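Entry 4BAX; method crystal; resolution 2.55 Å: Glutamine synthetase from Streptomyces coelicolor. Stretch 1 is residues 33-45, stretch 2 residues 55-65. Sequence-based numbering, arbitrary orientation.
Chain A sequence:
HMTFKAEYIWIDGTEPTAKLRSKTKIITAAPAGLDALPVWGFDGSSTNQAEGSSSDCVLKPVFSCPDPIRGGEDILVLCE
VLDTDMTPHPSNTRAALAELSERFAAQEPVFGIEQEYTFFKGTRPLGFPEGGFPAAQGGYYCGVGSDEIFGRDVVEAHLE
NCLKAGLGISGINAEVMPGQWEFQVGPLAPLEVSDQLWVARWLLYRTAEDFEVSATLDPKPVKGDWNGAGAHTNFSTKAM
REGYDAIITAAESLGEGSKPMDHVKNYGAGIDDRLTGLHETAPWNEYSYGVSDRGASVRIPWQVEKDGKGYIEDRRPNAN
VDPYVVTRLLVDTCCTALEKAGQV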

# COMPACT_ATOMS: atom_id res chain seq x y z
N GLY A 33 38.92 -38.45 2.48
CA GLY A 33 38.70 -37.69 1.26
C GLY A 33 38.16 -38.53 0.12
O GLY A 33 38.89 -39.34 -0.48
N LEU A 34 36.88 -38.30 -0.18
CA LEU A 34 36.23 -38.79 -1.40
C LEU A 34 36.03 -40.32 -1.39
O LEU A 34 34.90 -40.79 -1.56
CB LEU A 34 37.03 -38.36 -2.64
CG LEU A 34 36.26 -38.14 -3.93
CD1 LEU A 34 35.12 -37.22 -3.60
CD2 LEU A 34 37.17 -37.50 -4.96
N ASP A 35 37.12 -41.06 -1.15
CA ASP A 35 37.12 -42.53 -1.22
C ASP A 35 36.27 -43.15 -0.12
O ASP A 35 35.72 -44.24 -0.30
CB ASP A 35 38.55 -43.07 -1.15
CG ASP A 35 39.42 -42.62 -2.31
OD1 ASP A 35 38.88 -42.04 -3.28
OD2 ASP A 35 40.65 -42.84 -2.25
N ALA A 36 36.18 -42.46 1.01
CA ALA A 36 35.36 -42.95 2.12
C ALA A 36 33.91 -42.51 1.96
O ALA A 36 33.01 -42.99 2.68
CB ALA A 36 35.92 -42.46 3.45
N LEU A 37 33.65 -41.65 0.97
CA LEU A 37 32.29 -41.17 0.80
C LEU A 37 31.45 -42.16 0.04
O LEU A 37 31.81 -42.60 -1.05
CB LEU A 37 32.28 -39.83 0.08
CG LEU A 37 32.83 -38.67 0.89
CD1 LEU A 37 33.04 -37.49 -0.02
CD2 LEU A 37 31.85 -38.33 2.03
N PRO A 38 30.29 -42.49 0.62
CA PRO A 38 29.42 -43.50 0.01
C PRO A 38 28.86 -43.00 -1.33
O PRO A 38 28.58 -41.80 -1.48
CB PRO A 38 28.29 -43.66 1.05
CG PRO A 38 28.40 -42.49 1.98
CD PRO A 38 29.85 -42.07 1.96
N VAL A 39 28.70 -43.92 -2.28
CA VAL A 39 27.95 -43.64 -3.49
C VAL A 39 26.50 -43.65 -3.10
O VAL A 39 26.14 -44.23 -2.08
CB VAL A 39 28.23 -44.63 -4.65
CG1 VAL A 39 29.72 -44.96 -4.75
CG2 VAL A 39 27.39 -45.90 -4.49
N TRP A 40 25.68 -42.95 -3.88
CA TRP A 40 24.29 -42.78 -3.53
C TRP A 40 23.41 -42.90 -4.77
O TRP A 40 23.88 -43.13 -5.87
CB TRP A 40 24.09 -41.43 -2.85
CG TRP A 40 22.93 -41.35 -1.92
CD1 TRP A 40 22.10 -42.38 -1.55
CD2 TRP A 40 22.47 -40.19 -1.22
NE1 TRP A 40 21.15 -41.92 -0.67
CE2 TRP A 40 21.36 -40.58 -0.45
CE3 TRP A 40 22.90 -38.87 -1.17
CZ2 TRP A 40 20.66 -39.68 0.36
CZ3 TRP A 40 22.20 -37.98 -0.37
CH2 TRP A 40 21.09 -38.39 0.38
N GLY A 41 22.11 -42.71 -4.59
CA GLY A 41 21.22 -42.85 -5.71
C GLY A 41 20.08 -41.87 -5.60
O GLY A 41 19.92 -41.20 -4.58
N PHE A 42 19.30 -41.77 -6.67
CA PHE A 42 18.11 -40.95 -6.65
C PHE A 42 17.15 -41.44 -7.71
O PHE A 42 17.47 -42.33 -8.51
CB PHE A 42 18.44 -39.47 -6.85
CG PHE A 42 19.01 -39.16 -8.18
CD1 PHE A 42 20.38 -39.26 -8.40
CD2 PHE A 42 18.19 -38.78 -9.23
CE1 PHE A 42 20.92 -38.97 -9.65
CE2 PHE A 42 18.72 -38.50 -10.48
CZ PHE A 42 20.09 -38.60 -10.68
N ASP A 43 15.95 -40.86 -7.70
CA ASP A 43 14.93 -41.17 -8.69
C ASP A 43 15.00 -40.28 -9.93
O ASP A 43 14.70 -39.08 -9.88
CB ASP A 43 13.56 -41.13 -8.03
CG ASP A 43 13.47 -42.11 -6.87
OD1 ASP A 43 14.27 -43.08 -6.82
OD2 ASP A 43 12.62 -41.91 -5.97
N GLY A 44 15.35 -40.90 -11.06
CA GLY A 44 15.58 -40.19 -12.31
C GLY A 44 14.41 -39.52 -13.00
O GLY A 44 14.62 -38.53 -13.72
N SER A 45 13.20 -40.04 -12.81
CA SER A 45 12.02 -39.56 -13.53
C SER A 45 11.81 -38.07 -13.26
O SER A 45 11.43 -37.31 -14.15
CB SER A 45 10.77 -40.33 -13.08
OG SER A 45 11.08 -41.34 -12.13
N SER A 55 14.54 -45.68 -15.15
CA SER A 55 15.81 -45.12 -14.71
C SER A 55 15.87 -44.78 -13.21
O SER A 55 15.14 -43.92 -12.69
CB SER A 55 16.30 -43.96 -15.60
OG SER A 55 17.37 -44.37 -16.44
N ASP A 56 16.78 -45.48 -12.55
CA ASP A 56 17.12 -45.27 -11.18
C ASP A 56 18.57 -44.95 -11.36
O ASP A 56 19.25 -45.58 -12.17
CB ASP A 56 16.99 -46.57 -10.40
CG ASP A 56 15.57 -47.04 -10.30
OD1 ASP A 56 14.67 -46.17 -10.35
OD2 ASP A 56 15.34 -48.26 -10.16
N CYS A 57 19.06 -43.97 -10.61
CA CYS A 57 20.38 -43.46 -10.92
C CYS A 57 21.31 -43.58 -9.73
O CYS A 57 20.86 -43.73 -8.58
CB CYS A 57 20.27 -42.00 -11.37
SG CYS A 57 19.25 -41.77 -12.86
N VAL A 58 22.60 -43.57 -10.02
CA VAL A 58 23.62 -43.74 -9.01
C VAL A 58 24.47 -42.44 -8.97
O VAL A 58 24.87 -41.90 -10.02
CB VAL A 58 24.51 -44.96 -9.33
CG1 VAL A 58 25.75 -44.95 -8.46
CG2 VAL A 58 23.71 -46.26 -9.14
N LEU A 59 24.74 -41.98 -7.75
CA LEU A 59 25.59 -40.82 -7.52
C LEU A 59 26.97 -41.28 -7.10
O LEU A 59 27.11 -42.05 -6.12
CB LEU A 59 24.97 -39.96 -6.42
CG LEU A 59 23.69 -39.26 -6.90
CD1 LEU A 59 22.95 -38.49 -5.78
CD2 LEU A 59 23.98 -38.36 -8.11
N LYS A 60 27.97 -40.88 -7.88
CA LYS A 60 29.33 -41.23 -7.55
C LYS A 60 30.15 -39.96 -7.33
O LYS A 60 30.33 -39.18 -8.26
CB LYS A 60 29.94 -42.05 -8.68
CG LYS A 60 31.32 -42.55 -8.40
CD LYS A 60 31.86 -43.16 -9.68
CE LYS A 60 33.28 -43.66 -9.51
NZ LYS A 60 33.27 -44.67 -8.41
N PRO A 61 30.65 -39.74 -6.10
CA PRO A 61 31.45 -38.56 -5.73
C PRO A 61 32.69 -38.43 -6.62
O PRO A 61 33.35 -39.44 -6.88
CB PRO A 61 31.88 -38.85 -4.28
CG PRO A 61 30.86 -39.82 -3.76
CD PRO A 61 30.25 -40.54 -4.92
N VAL A 62 32.96 -37.23 -7.14
CA VAL A 62 34.17 -37.03 -7.94
C VAL A 62 34.99 -35.88 -7.37
O VAL A 62 36.18 -35.74 -7.66
CB VAL A 62 33.84 -36.79 -9.44
CG1 VAL A 62 33.07 -37.97 -10.00
CG2 VAL A 62 33.04 -35.50 -9.63
N PHE A 63 34.32 -35.03 -6.59
CA PHE A 63 34.96 -33.87 -6.00
C PHE A 63 34.23 -33.51 -4.72
O PHE A 63 33.01 -33.64 -4.66
CB PHE A 63 34.94 -32.70 -6.98
CG PHE A 63 35.48 -31.41 -6.41
CD1 PHE A 63 36.84 -31.13 -6.49
CD2 PHE A 63 34.64 -30.47 -5.80
CE1 PHE A 63 37.37 -29.95 -5.96
CE2 PHE A 63 35.15 -29.28 -5.28
CZ PHE A 63 36.52 -29.02 -5.36
N SER A 64 34.97 -33.01 -3.72
CA SER A 64 34.38 -32.59 -2.44
C SER A 64 35.13 -31.40 -1.86
O SER A 64 36.33 -31.22 -2.10
CB SER A 64 34.31 -33.73 -1.43
OG SER A 64 35.60 -34.02 -0.90
N CYS A 65 34.42 -30.59 -1.08
CA CYS A 65 35.01 -29.40 -0.49
C CYS A 65 34.18 -29.04 0.73
O CYS A 65 33.05 -29.55 0.89
CB CYS A 65 35.03 -28.27 -1.51
SG CYS A 65 33.41 -27.83 -2.06

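Two antiparallel strands, their directions 145° apart, form the frame of this contact, and the residues with the largest covered areas are Leu59, Phe42 and Leu34. The backbone sets the register. Trp40 and Leu59 are a hydrogen-bonded pair: Trp40 N gives to Leu59 O at 2.8 Å, and Leu59 N returns to Trp40 O at a very short 2.4 Å. Two residues along, Phe42 N reaches Cys57 O at 3.2 Å and Cys57 N reaches Phe42 O at 3.1 Å. Between these pairs lies the non-hydrogen-bonded pair of Gly41 and Val58, whose CA atoms come within 4.2 Å. Glycine suits this spot: Gly41 CA already sits 3.0 Å from Cys57 O, and a CB there would clash with that oxygen.

The alternation of a strand puts Trp40, Phe42, Cys57 and Leu59 on one face of the sheet. There the Phe42 ring, with chi1 in p, brings its end nearer the partner strand. Its face receives Cys57, whose CB stands 3.8 Å from the ring centroid in a CH-pi contact, while its edge meets Leu59, CE1 of Phe42 lying 3.5 Å from CD2 of Leu59. Leu59 also packs its CB 4.0 Å from Trp40 CB, although the indole itself leads away. Leu59 thus packs its CB against Trp40 CB and its methyls against the Phe42 ring.

Beyond the paired residues, where the second strand runs on, apolar packing carries the contact. Pro61 has no amide hydrogen to offer, but its ring is a compact greasy surface: Leu34 CD1 rests 3.7 Å from Pro61 CB, and Leu37 CB lies 4.1 Å from Pro61 CG. A type I turn from Leu34 to Leu37, closed by Leu37 N to Leu34 O at 3.0 Å, brings both leucines to the same proline.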